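Local coordinates for protein chinitase A (Streptomyces coelicolor, PDB 3EBV) that probably hydrolyses internal linkages of chitin as an endochitinase, this chain being the family 18 glycosyl hydrolase domain of a longer protein, at residues A[66-71]-A[76-81]; A[105-108]-A[112-115]; A[188-193]-A[254-259]; A[208-213]-A[260-265]. All coordinates share one frame; numbering follows the deposited sequence. Where two conformers were deposited one is given.

Contact 1: residues A[66-71]-A[76-81]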
loop_
_atom_site.group_PDB
_atom_site.type_symbol
_atom_site.label_atom_id
_atom_site.label_comp_id
_atom_site.label_asym_id
_atom_site.label_seq_id
_atom_site.Cartn_x
_atom_site.Cartn_y
_atom_site.Cartn_z
ATOM N N ALA A 66 4.699 16.897 14.165
ATOM C CA ALA A 66 3.513 17.220 14.938
ATOM C C ALA A 66 2.224 16.697 14.289
ATOM O O ALA A 66 1.324 16.194 14.964
ATOM C CB ALA A 66 3.420 18.762 15.161
ATOM N N ASP A 67 2.172 16.838 12.959
ATOM C CA ASP A 67 1.047 16.369 12.163
ATOM C C ASP A 67 0.932 14.832 12.255
ATOM O O ASP A 67 -0.174 14.312 12.409
ATOM C CB ASP A 67 1.249 16.762 10.708
ATOM C CG ASP A 67 1.014 18.265 10.443
ATOM O OD1 ASP A 67 0.596 18.993 11.380
ATOM O OD2 ASP A 67 1.243 18.681 9.289
ATOM N N VAL A 68 2.074 14.141 12.173
ATOM C CA VAL A 68 2.081 12.682 12.373
ATOM C C VAL A 68 1.503 12.299 13.751
ATOM O O VAL A 68 0.624 11.435 13.846
ATOM C CB VAL A 68 3.468 12.093 12.122
ATOM C CG1 VAL A 68 3.523 10.614 12.555
ATOM C CG2 VAL A 68 3.874 12.242 10.637
ATOM N N ARG A 69 1.975 12.972 14.803
ATOM C CA ARG A 69 1.484 12.702 16.157
ATOM C C ARG A 69 -0.012 12.945 16.266
ATOM O O ARG A 69 -0.734 12.156 16.895
ATOM C CB ARG A 69 2.225 13.559 17.203
ATOM C CG ARG A 69 3.695 13.290 17.280
ATOM C CD ARG A 69 4.347 13.991 18.507
ATOM N NE ARG A 69 3.810 15.335 18.761
ATOM C CZ ARG A 69 4.371 16.491 18.380
ATOM N NH1 ARG A 69 3.755 17.633 18.683
ATOM N NH2 ARG A 69 5.527 16.521 17.710
ATOM N N ALA A 70 -0.495 14.035 15.656
ATOM C CA ALA A 70 -1.925 14.324 15.685
ATOM C C ALA A 70 -2.766 13.260 14.960
ATOM O O ALA A 70 -3.855 12.916 15.411
ATOM C CB ALA A 70 -2.224 15.750 15.126
ATOM N N LYS A 71 -2.259 12.765 13.819
ATOM C CA LYS A 71 -2.962 11.672 13.118
ATOM C C LYS A 71 -3.042 10.447 14.018
ATOM O O LYS A 71 -4.076 9.771 14.085
ATOM C CB LYS A 71 -2.211 11.310 11.825
ATOM C CG LYS A 71 -2.512 12.256 10.629
ATOM C CD LYS A 71 -3.987 12.223 10.213
ATOM C CE LYS A 71 -4.303 13.203 9.089
ATOM N NZ LYS A 71 -5.691 13.018 8.632
ATOM N N LYS A 76 -5.099 7.060 13.603
ATOM C CA LYS A 76 -4.542 6.691 12.286
ATOM C C LYS A 76 -3.143 6.100 12.452
ATOM O O LYS A 76 -2.493 6.253 13.508
ATOM C CB LYS A 76 -4.503 7.883 11.301
ATOM C CG LYS A 76 -5.681 8.838 11.301
ATOM C CD LYS A 76 -6.984 8.186 11.069
ATOM C CE LYS A 76 -8.085 9.257 10.972
ATOM N NZ LYS A 76 -9.324 8.563 10.742
ATOM N N LYS A 77 -2.659 5.433 11.407
ATOM C CA LYS A 77 -1.280 4.945 11.398
ATOM C C LYS A 77 -0.559 5.687 10.293
ATOM O O LYS A 77 -1.157 5.968 9.237
ATOM C CB LYS A 77 -1.206 3.413 11.137
ATOM C CG LYS A 77 -1.986 2.552 12.132
ATOM C CD LYS A 77 -1.267 2.577 13.470
ATOM C CE LYS A 77 -2.019 1.827 14.553
ATOM N NZ LYS A 77 -1.173 1.717 15.824
ATOM N N VAL A 78 0.706 6.023 10.514
ATOM C CA VAL A 78 1.496 6.680 9.476
ATOM C C VAL A 78 2.753 5.861 9.294
ATOM O O VAL A 78 3.491 5.653 10.261
ATOM C CB VAL A 78 1.873 8.157 9.850
ATOM C CG1 VAL A 78 2.628 8.848 8.710
ATOM C CG2 VAL A 78 0.608 8.948 10.215
ATOM N N ILE A 79 2.994 5.380 8.082
ATOM C CA ILE A 79 4.131 4.508 7.828
ATOM C C ILE A 79 5.013 5.098 6.736
ATOM O O ILE A 79 4.565 5.977 5.992
ATOM C CB ILE A 79 3.636 3.069 7.446
ATOM C CG1 ILE A 79 2.834 3.106 6.127
ATOM C CG2 ILE A 79 2.820 2.485 8.619
ATOM C CD1 ILE A 79 2.242 1.712 5.742
ATOM N N ILE A 80 6.270 4.662 6.670
ATOM C CA ILE A 80 7.190 5.093 5.613
ATOM C C ILE A 80 7.201 4.091 4.466
ATOM O O ILE A 80 7.438 2.900 4.700
ATOM C CB ILE A 80 8.635 5.384 6.190
ATOM C CG1 ILE A 80 9.568 5.921 5.132
ATOM C CG2 ILE A 80 9.224 4.146 6.903
ATOM C CD1 ILE A 80 9.140 7.294 4.587
ATOM N N SER A 81 6.999 4.574 3.232
ATOM C CA SER A 81 7.059 3.676 2.070
ATOM C C SER A 81 8.429 3.706 1.468
ATOM O O SER A 81 8.997 4.792 1.245
ATOM C CB SER A 81 5.996 4.050 1.028
ATOM O OG SER A 81 6.012 3.136 -0.050
#
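Val68 on helix 61-73 meets Val78 at the start of strand 77-84, branch against branch. CG1 of Val68 lies 4.0 Å from CB of Val78. Both valines hold CG1 anti to the backbone N (171° for Val68, -177° for Val78). These like torsions set CG1 of Val68 beside CG2 of Val78, at 4.1 Å. The other two branches match in the same way, CG2 of Val68 lying 4.1 Å from Val78 CG1. One turn further along the helix, CB of Lys71 rests 4.0 Å from CG2 of Val78. That methyl is therefore shared between Val68 and Lys71. Helix and strand here are consecutive elements of the (beta/alpha)8 barrel of family 18 glycosidases, joined by a short turn, and the valines fill the layer between the outer helix and the barrel wall. Val35 on strand 32-40 also packs on Val78. The turn is tied by one backbone bond, from N of Lys76 to O of Lys71, 2.9 Å long with 153° at the hydrogen. CG of Lys76 sits close to the same oxygen, at 3.3 Å. The two lysine side chains then touch through their stems, CD of Lys71 lying 3.9 Å from CG of Lys76. Both chains bend at chi2 and run straight beyond. Their ammonium groups stay 6.1 Å apart, NZ of Lys71 to NZ of Lys76. Each is hydrogen-bonded to a separate backbone carbonyl, Val26 O for Lys71 and Ser28 O for Lys76, which probably offsets the like charges.

Contact 2: residues A[105-108]-A[112-115]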
loop_
_atom_site.group_PDB
_atom_site.type_symbol
_atom_site.label_atom_id
_atom_site.label_comp_id
_atom_site.label_asym_id
_atom_site.label_seq_id
_atom_site.Cartn_x
_atom_site.Cartn_y
_atom_site.Cartn_z
ATOM N N TYR A 105 14.318 1.234 10.777
ATOM C CA TYR A 105 13.956 1.434 12.172
ATOM C C TYR A 105 14.433 2.827 12.673
ATOM O O TYR A 105 13.700 3.485 13.391
ATOM C CB TYR A 105 14.536 0.310 13.020
ATOM C CG TYR A 105 14.059 0.386 14.436
ATOM C CD1 TYR A 105 12.711 0.215 14.764
ATOM C CD2 TYR A 105 14.963 0.628 15.475
ATOM C CE1 TYR A 105 12.286 0.274 16.070
ATOM C CE2 TYR A 105 14.538 0.691 16.780
ATOM C CZ TYR A 105 13.219 0.514 17.078
ATOM O OH TYR A 105 12.801 0.576 18.393
ATOM N N SER A 106 15.607 3.253 12.222
ATOM C CA SER A 106 16.133 4.586 12.570
ATOM C C SER A 106 15.166 5.660 12.065
ATOM O O SER A 106 14.858 6.619 12.782
ATOM C CB SER A 106 17.515 4.783 11.951
ATOM O OG SER A 106 18.020 6.075 12.302
ATOM N N VAL A 107 14.661 5.497 10.838
ATOM C CA VAL A 107 13.708 6.476 10.271
ATOM C C VAL A 107 12.392 6.458 11.037
ATOM O O VAL A 107 11.792 7.509 11.355
ATOM C CB VAL A 107 13.467 6.191 8.759
ATOM C CG1 VAL A 107 12.262 6.959 8.202
ATOM C CG2 VAL A 107 14.726 6.520 7.980
HETATM N N MSE A 108 11.919 5.255 11.357
HETATM C CA MSE A 108 10.709 5.135 12.142
HETATM C C MSE A 108 10.820 5.847 13.495
HETATM O O MSE A 108 9.929 6.610 13.862
HETATM C CB MSE A 108 10.365 3.661 12.351
HETATM C CG MSE A 108 9.857 2.970 11.085
HETATM SE SE MSE A 108 9.685 1.005 11.426
HETATM C CE MSE A 108 8.549 1.028 12.994
ATOM N N GLY A 112 8.640 9.031 14.256
ATOM C CA GLY A 112 7.511 8.431 14.924
ATOM C C GLY A 112 6.603 7.572 14.038
ATOM O O GLY A 112 5.440 7.374 14.372
ATOM N N PHE A 113 7.144 7.017 12.957
ATOM C CA PHE A 113 6.302 6.191 12.084
ATOM C C PHE A 113 5.929 4.867 12.737
ATOM O O PHE A 113 6.721 4.296 13.518
ATOM C CB PHE A 113 7.020 5.914 10.773
ATOM C CG PHE A 113 7.290 7.154 9.929
ATOM C CD1 PHE A 113 6.310 8.138 9.750
ATOM C CD2 PHE A 113 8.532 7.322 9.317
ATOM C CE1 PHE A 113 6.591 9.284 8.958
ATOM C CE2 PHE A 113 8.833 8.433 8.518
ATOM C CZ PHE A 113 7.840 9.409 8.320
ATOM N N ASP A 114 4.725 4.374 12.412
ATOM C CA ASP A 114 4.213 3.121 12.952
ATOM C C ASP A 114 4.756 1.864 12.277
ATOM O O ASP A 114 4.495 0.753 12.756
ATOM C CB ASP A 114 2.687 3.111 12.898
ATOM C CG ASP A 114 2.103 4.230 13.705
ATOM O OD1 ASP A 114 2.266 4.162 14.960
ATOM O OD2 ASP A 114 1.551 5.187 13.121
ATOM N N GLY A 115 5.491 2.029 11.182
ATOM C CA GLY A 115 5.933 0.867 10.409
ATOM C C GLY A 115 6.326 1.274 9.017
ATOM O O GLY A 115 6.676 2.450 8.760
HETATM O O HOH W 1 8.527 4.102 15.735
#
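The Phe113 ring meets Val107 at its edge: CG1 of Val107 lies in the ring plane, 3.7 Å from CE2 of Phe113. Phe113 CG stands anti to its own carbonyl carbon (chi1 -64°), and this swings the ring to Val107. Val78 and Ile80 of strand 77-84 also pack on Phe113, which places the ring between helix 94-111 and the barrel wall. CB of Phe113 packs against CG of Met108, 4.1 Å away. Met108 is modelled as selenomethionine. Its chain is straight as far as SE and then bends at chi3 (54°), bringing CE to 3.7 Å from CA of Gly115. The selenium lies over the same glycine, 3.9 Å from Gly115 CA. Gly112, with positive phi, is the first residue to leave the helix. Phe113 N donates to O of Met108 over 3.0 Å, in the carbonyl plane and on a lone pair, a six-to-one bond like that of a Schellman motif. N of Gly112 adds a weak bond to the same oxygen at 2.8 Å. Water 1 bridges the turn, donating to O of Phe113 at 2.9 Å and weakly to O of Met108. The chain then enters strand 115-120 of the (beta/alpha)8 barrel. Asp114 begins the sequence that matches the DxxDxDxE signature of family 18, with Asp117 and Asp119 as its next two aspartates. OD2 of Asp114 accepts from NE2 of Gln72 and from N of Val78. It thus ties this loop to the end of the preceding helix and to the start of strand 77-84.

Contact 3: residues A[188-193]-A[254-259]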
loop_
_atom_site.group_PDB
_atom_site.type_symbol
_atom_site.label_atom_id
_atom_site.label_comp_id
_atom_site.label_asym_id
_atom_site.label_seq_id
_atom_site.Cartn_x
_atom_site.Cartn_y
_atom_site.Cartn_z
ATOM N N GLY A 188 -6.621 -14.397 -13.794
ATOM C CA GLY A 188 -7.283 -14.466 -12.505
ATOM C C GLY A 188 -7.133 -15.837 -11.866
ATOM O O GLY A 188 -6.444 -16.720 -12.421
ATOM N N CYS A 189 -7.754 -16.023 -10.690
ATOM C CA CYS A 189 -7.571 -17.320 -10.011
ATOM C C CYS A 189 -8.218 -18.483 -10.764
ATOM O O CYS A 189 -7.930 -19.660 -10.495
ATOM C CB CYS A 189 -8.129 -17.277 -8.591
ATOM S SG CYS A 189 -9.923 -16.993 -8.608
ATOM N N ASP A 190 -9.084 -18.148 -11.724
ATOM C CA ASP A 190 -9.727 -19.152 -12.589
ATOM C C ASP A 190 -8.923 -19.460 -13.857
ATOM O O ASP A 190 -9.387 -20.275 -14.714
ATOM C CB ASP A 190 -11.115 -18.648 -12.987
ATOM C CG ASP A 190 -11.081 -17.311 -13.748
ATOM O OD1 ASP A 190 -9.976 -16.754 -13.937
ATOM O OD2 ASP A 190 -12.172 -16.788 -14.100
ATOM N N GLY A 191 -7.754 -18.846 -14.016
ATOM C CA GLY A 191 -6.906 -19.090 -15.178
ATOM C C GLY A 191 -7.315 -18.338 -16.430
ATOM O O GLY A 191 -6.700 -18.528 -17.478
ATOM N N LYS A 192 -8.258 -17.405 -16.292
ATOM C CA LYS A 192 -8.736 -16.606 -17.451
ATOM C C LYS A 192 -8.058 -15.243 -17.475
ATOM O O LYS A 192 -7.619 -14.765 -16.431
ATOM C CB LYS A 192 -10.261 -16.445 -17.406
ATOM C CG LYS A 192 -11.057 -17.753 -17.390
ATOM C CD LYS A 192 -12.554 -17.502 -17.620
ATOM C CE LYS A 192 -13.232 -18.827 -17.900
ATOM N NZ LYS A 192 -14.748 -18.645 -18.068
ATOM N N VAL A 193 -8.005 -14.615 -18.643
ATOM C CA VAL A 193 -7.325 -13.318 -18.817
ATOM C C VAL A 193 -8.289 -12.183 -18.537
ATOM O O VAL A 193 -9.413 -12.122 -19.099
ATOM C CB VAL A 193 -6.801 -13.186 -20.282
ATOM C CG1 VAL A 193 -6.210 -11.793 -20.518
ATOM C CG2 VAL A 193 -5.791 -14.286 -20.591
ATOM N N GLY A 254 -19.060 -8.902 -11.230
ATOM C CA GLY A 254 -19.082 -8.874 -12.705
ATOM C C GLY A 254 -19.229 -10.310 -13.207
ATOM O O GLY A 254 -19.934 -11.128 -12.555
ATOM N N SER A 255 -18.623 -10.664 -14.345
ATOM C CA SER A 255 -18.700 -12.066 -14.803
ATOM C C SER A 255 -18.004 -13.038 -13.837
ATOM O O SER A 255 -18.325 -14.245 -13.747
ATOM C CB SER A 255 -18.122 -12.264 -16.211
ATOM O OG SER A 255 -16.689 -12.281 -16.247
ATOM N N PHE A 256 -16.960 -12.547 -13.151
ATOM C CA PHE A 256 -16.210 -13.411 -12.246
ATOM C C PHE A 256 -16.878 -13.491 -10.870
ATOM O O PHE A 256 -17.113 -12.473 -10.224
ATOM C CB PHE A 256 -14.760 -12.927 -12.046
ATOM C CG PHE A 256 -14.037 -13.829 -11.103
ATOM C CD1 PHE A 256 -13.711 -15.152 -11.475
ATOM C CD2 PHE A 256 -13.818 -13.410 -9.793
ATOM C CE1 PHE A 256 -13.135 -16.046 -10.534
ATOM C CE2 PHE A 256 -13.213 -14.300 -8.870
ATOM C CZ PHE A 256 -12.892 -15.602 -9.240
ATOM N N LYS A 257 -17.183 -14.733 -10.497
ATOM C CA LYS A 257 -17.795 -14.994 -9.186
ATOM C C LYS A 257 -16.846 -15.786 -8.299
ATOM O O LYS A 257 -16.526 -16.939 -8.575
ATOM C CB LYS A 257 -19.106 -15.784 -9.385
ATOM C CG LYS A 257 -19.773 -16.182 -8.024
ATOM C CD LYS A 257 -20.279 -14.945 -7.304
ATOM C CE LYS A 257 -20.897 -15.255 -5.911
ATOM N NZ LYS A 257 -19.820 -15.651 -4.923
ATOM N N PRO A 258 -16.336 -15.129 -7.221
ATOM C CA PRO A 258 -15.516 -15.914 -6.310
ATOM C C PRO A 258 -16.279 -17.113 -5.748
ATOM O O PRO A 258 -17.502 -17.055 -5.575
ATOM C CB PRO A 258 -15.185 -14.915 -5.186
ATOM C CG PRO A 258 -15.390 -13.524 -5.779
ATOM C CD PRO A 258 -16.508 -13.715 -6.811
ATOM N N SER A 259 -15.571 -18.185 -5.415
ATOM C CA SER A 259 -16.259 -19.337 -4.852
ATOM C C SER A 259 -16.786 -19.091 -3.463
ATOM O O SER A 259 -17.762 -19.711 -3.050
ATOM C CB SER A 259 -15.359 -20.559 -4.832
ATOM O OG SER A 259 -14.980 -20.907 -6.154
#
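Ser255 leads into Phe256, whose ring is wedged against Cys189 and Asp190 of the other loop. OG of Ser255 and N of Phe256 both bind the carboxylate of Asp200 on helix 199-210, which anchors the start of the segment. Phe256 CG is anti to the backbone N (chi1 179°), and this carries the ring out to the 188-193 loop. SG of Cys189 comes to 3.3 Å from CZ of Phe256. The sulfur stands 4.5 Å from the ring centroid, in an oblique sulfur-aromatic contact. Cys189 is in a disulfide with Cys207 of helix 199-210, on which the Phe256 ring also packs. OD2 of Asp190 is 3.5 Å from CD1 of Phe256, with carboxylate and ring almost perpendicular (81°). Tyr194 OH binds this OD2. OD1 accepts from N of Lys192, 3.0 Å away and above the carboxylate plane. Beyond the ring, Lys257 curls back so that its NZ reaches O of Pro258 at 2.8 Å. Pro258 itself packs on helix 237-249. The 188-193 loop contains a type I turn from Gly188 to Gly191 and an Asx turn at Asp190, joining strands 186-187 and 193-194 of a small hairpin.

Contact 4: residues A[208-213]-A[260-265]; sequences IQLEGG and KTYPDL
Near the C-terminal end of helix 199-210, on the outside of the barrel, Leu210 packs on Tyr262 of the loop leading to strand 267-271. The leucine lies over one face of the phenol ring. CB stands 3.9 Å from the centroid of the Tyr262 ring, 20° off the normal, which makes a CH-pi contact. It sits toward the rim, with CE1 of Tyr262 nearest at 3.7 Å. Both methyls reach over the same face: CD1 of Leu210 lies 3.8 Å from CD2 of Tyr262, and CD2 of the leucine lies near CD1 of the ring. With CG of Leu210 anti to its carbonyl carbon (chi1 -61°), the fork spreads across the ring and does not turn off it. CD2 of Leu210 also meets CD1 of Leu265, at 4.0 Å. A type I turn from Tyr262 to Leu265 brings Leu265 to the leucine. Strand 267-271 is one of the eight parallel strands of the TIM barrel. Val219 on the neighbouring strand 219-224 and Leu247 on helix 237-249 extend this apolar patch on both Leu210 and Leu265. The phenol oxygen is held by water at the ring edge. Water 2 lies 2.8 Å from OH of Tyr262 and donates to O of Leu210. Water 3 is 2.7 Å from the same OH, donates to OE2 of Glu211 at 2.8 Å and accepts from N of Lys260. Glu211 also lays its CG 3.8 Å from Tyr262 OH, with its extended chain crossing the tyrosine at about a right angle.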
loop_
_atom_site.group_PDB
_atom_site.type_symbol
_atom_site.label_atom_id
_atom_site.label_comp_id
_atom_site.label_asym_id
_atom_site.label_seq_id
_atom_site.Cartn_x
_atom_site.Cartn_y
_atom_site.Cartn_z
ATOM N N ILE A 208 -6.686 -14.687 -6.216
ATOM C CA ILE A 208 -5.447 -15.474 -6.188
ATOM C C ILE A 208 -4.823 -15.348 -4.777
ATOM O O ILE A 208 -4.297 -16.331 -4.233
ATOM C CB ILE A 208 -4.415 -14.959 -7.235
ATOM C CG1 ILE A 208 -4.979 -15.015 -8.657
ATOM C CG2 ILE A 208 -3.110 -15.747 -7.163
ATOM C CD1 ILE A 208 -4.099 -14.281 -9.654
ATOM N N GLN A 209 -4.854 -14.131 -4.210
ATOM C CA GLN A 209 -4.321 -13.916 -2.844
ATOM C C GLN A 209 -5.178 -14.617 -1.790
ATOM O O GLN A 209 -4.637 -15.283 -0.878
ATOM C CB GLN A 209 -4.250 -12.411 -2.573
ATOM C CG GLN A 209 -3.242 -11.742 -3.495
ATOM C CD GLN A 209 -3.277 -10.224 -3.449
ATOM O OE1 GLN A 209 -3.497 -9.626 -2.400
ATOM N NE2 GLN A 209 -3.059 -9.614 -4.609
ATOM N N LEU A 210 -6.499 -14.461 -1.904
ATOM C CA LEU A 210 -7.448 -15.009 -0.918
ATOM C C LEU A 210 -7.471 -16.536 -0.910
ATOM O O LEU A 210 -7.784 -17.125 0.140
ATOM C CB LEU A 210 -8.855 -14.441 -1.119
ATOM C CG LEU A 210 -8.970 -12.911 -0.964
ATOM C CD1 LEU A 210 -10.190 -12.364 -1.712
ATOM C CD2 LEU A 210 -9.011 -12.575 0.555
ATOM N N GLU A 211 -7.199 -17.143 -2.056
ATOM C CA GLU A 211 -7.124 -18.610 -2.162
ATOM C C GLU A 211 -5.696 -19.119 -2.000
ATOM O O GLU A 211 -5.485 -20.349 -1.997
ATOM C CB GLU A 211 -7.719 -19.094 -3.519
ATOM C CG GLU A 211 -9.192 -18.747 -3.678
ATOM C CD GLU A 211 -9.807 -19.343 -4.959
ATOM O OE1 GLU A 211 -9.038 -19.762 -5.878
ATOM O OE2 GLU A 211 -11.071 -19.362 -5.022
ATOM N N GLY A 212 -4.703 -18.219 -1.878
ATOM C CA GLY A 212 -3.321 -18.623 -1.930
ATOM C C GLY A 212 -2.566 -18.501 -0.610
ATOM O O GLY A 212 -1.344 -18.500 -0.614
ATOM N N GLY A 213 -3.309 -18.366 0.474
ATOM C CA GLY A 213 -2.710 -18.444 1.824
ATOM C C GLY A 213 -2.657 -17.151 2.616
ATOM O O GLY A 213 -2.181 -17.159 3.755
ATOM N N LYS A 260 -16.113 -18.204 -2.725
ATOM C CA LYS A 260 -16.453 -17.928 -1.331
ATOM C C LYS A 260 -16.718 -16.445 -1.095
ATOM O O LYS A 260 -16.544 -15.620 -2.018
ATOM C CB LYS A 260 -15.304 -18.386 -0.407
ATOM C CG LYS A 260 -15.126 -19.900 -0.341
ATOM C CD LYS A 260 -13.885 -20.255 0.496
ATOM C CE LYS A 260 -13.413 -21.640 0.139
ATOM N NZ LYS A 260 -14.268 -22.640 0.808
ATOM N N THR A 261 -17.196 -16.116 0.109
ATOM C CA THR A 261 -17.232 -14.728 0.579
ATOM C C THR A 261 -16.136 -14.573 1.615
ATOM O O THR A 261 -15.730 -15.544 2.251
ATOM C CB THR A 261 -18.559 -14.318 1.233
ATOM O OG1 THR A 261 -18.856 -15.224 2.309
ATOM C CG2 THR A 261 -19.724 -14.329 0.220
ATOM N N TYR A 262 -15.624 -13.342 1.712
ATOM C CA TYR A 262 -14.491 -12.996 2.566
ATOM C C TYR A 262 -14.847 -11.713 3.310
ATOM O O TYR A 262 -14.347 -10.624 2.993
ATOM C CB TYR A 262 -13.259 -12.768 1.680
ATOM C CG TYR A 262 -12.877 -13.963 0.875
ATOM C CD1 TYR A 262 -12.070 -14.974 1.423
ATOM C CD2 TYR A 262 -13.340 -14.100 -0.441
ATOM C CE1 TYR A 262 -11.711 -16.063 0.679
ATOM C CE2 TYR A 262 -12.991 -15.205 -1.181
ATOM C CZ TYR A 262 -12.174 -16.178 -0.630
ATOM O OH TYR A 262 -11.805 -17.291 -1.366
ATOM N N PRO A 263 -15.758 -11.787 4.305
ATOM C CA PRO A 263 -16.258 -10.575 4.956
ATOM C C PRO A 263 -15.185 -9.743 5.657
ATOM O O PRO A 263 -15.398 -8.524 5.818
ATOM C CB PRO A 263 -17.293 -11.082 5.980
ATOM C CG PRO A 263 -17.342 -12.537 5.823
ATOM C CD PRO A 263 -16.490 -13.017 4.704
ATOM N N ASP A 264 -14.072 -10.366 6.052
ATOM C CA ASP A 264 -12.992 -9.611 6.750
ATOM C C ASP A 264 -11.961 -9.005 5.801
ATOM O O ASP A 264 -10.891 -8.579 6.239
ATOM C CB ASP A 264 -12.289 -10.472 7.802
ATOM C CG ASP A 264 -13.191 -10.798 8.979
ATOM O OD1 ASP A 264 -14.219 -10.103 9.183
ATOM O OD2 ASP A 264 -12.866 -11.774 9.685
ATOM N N LEU A 265 -12.291 -8.955 4.515
ATOM C CA LEU A 265 -11.411 -8.279 3.519
ATOM C C LEU A 265 -10.985 -6.922 4.082
ATOM O O LEU A 265 -11.841 -6.151 4.560
ATOM C CB LEU A 265 -12.177 -8.077 2.202
ATOM C CG LEU A 265 -11.280 -7.635 1.066
ATOM C CD1 LEU A 265 -10.407 -8.778 0.561
ATOM C CD2 LEU A 265 -12.137 -7.095 -0.054
HETATM O O HOH W 2 -10.287 -19.241 0.002
HETATM O O HOH W 3 -13.037 -17.860 -3.672
#

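Contacts 1 and 2 are consecutive along the chain and adjacent in space, their centres about 10 Å apart. Probable backbone hydrogen bonds join them where strands 77-84 and 115-120 pair: O of Val78 lies 2.8 Å from N of Asp114, and N of Ile80 lies 3.1 Å from O of Gly115. Contacts 3 and 4 also touch, with centres about 13 Å apart. Their segments alternate along the chain, and Cys189 packs on Ile208 and Glu211. Between the centres of contacts 1 and 3 there are about 37 Å, across the barrel. Contact 2 leads into strand 115-120, and Ser81 of contact 1 binds Asp117 there, in the signature that carries the catalytic glutamate in family 18 enzymes.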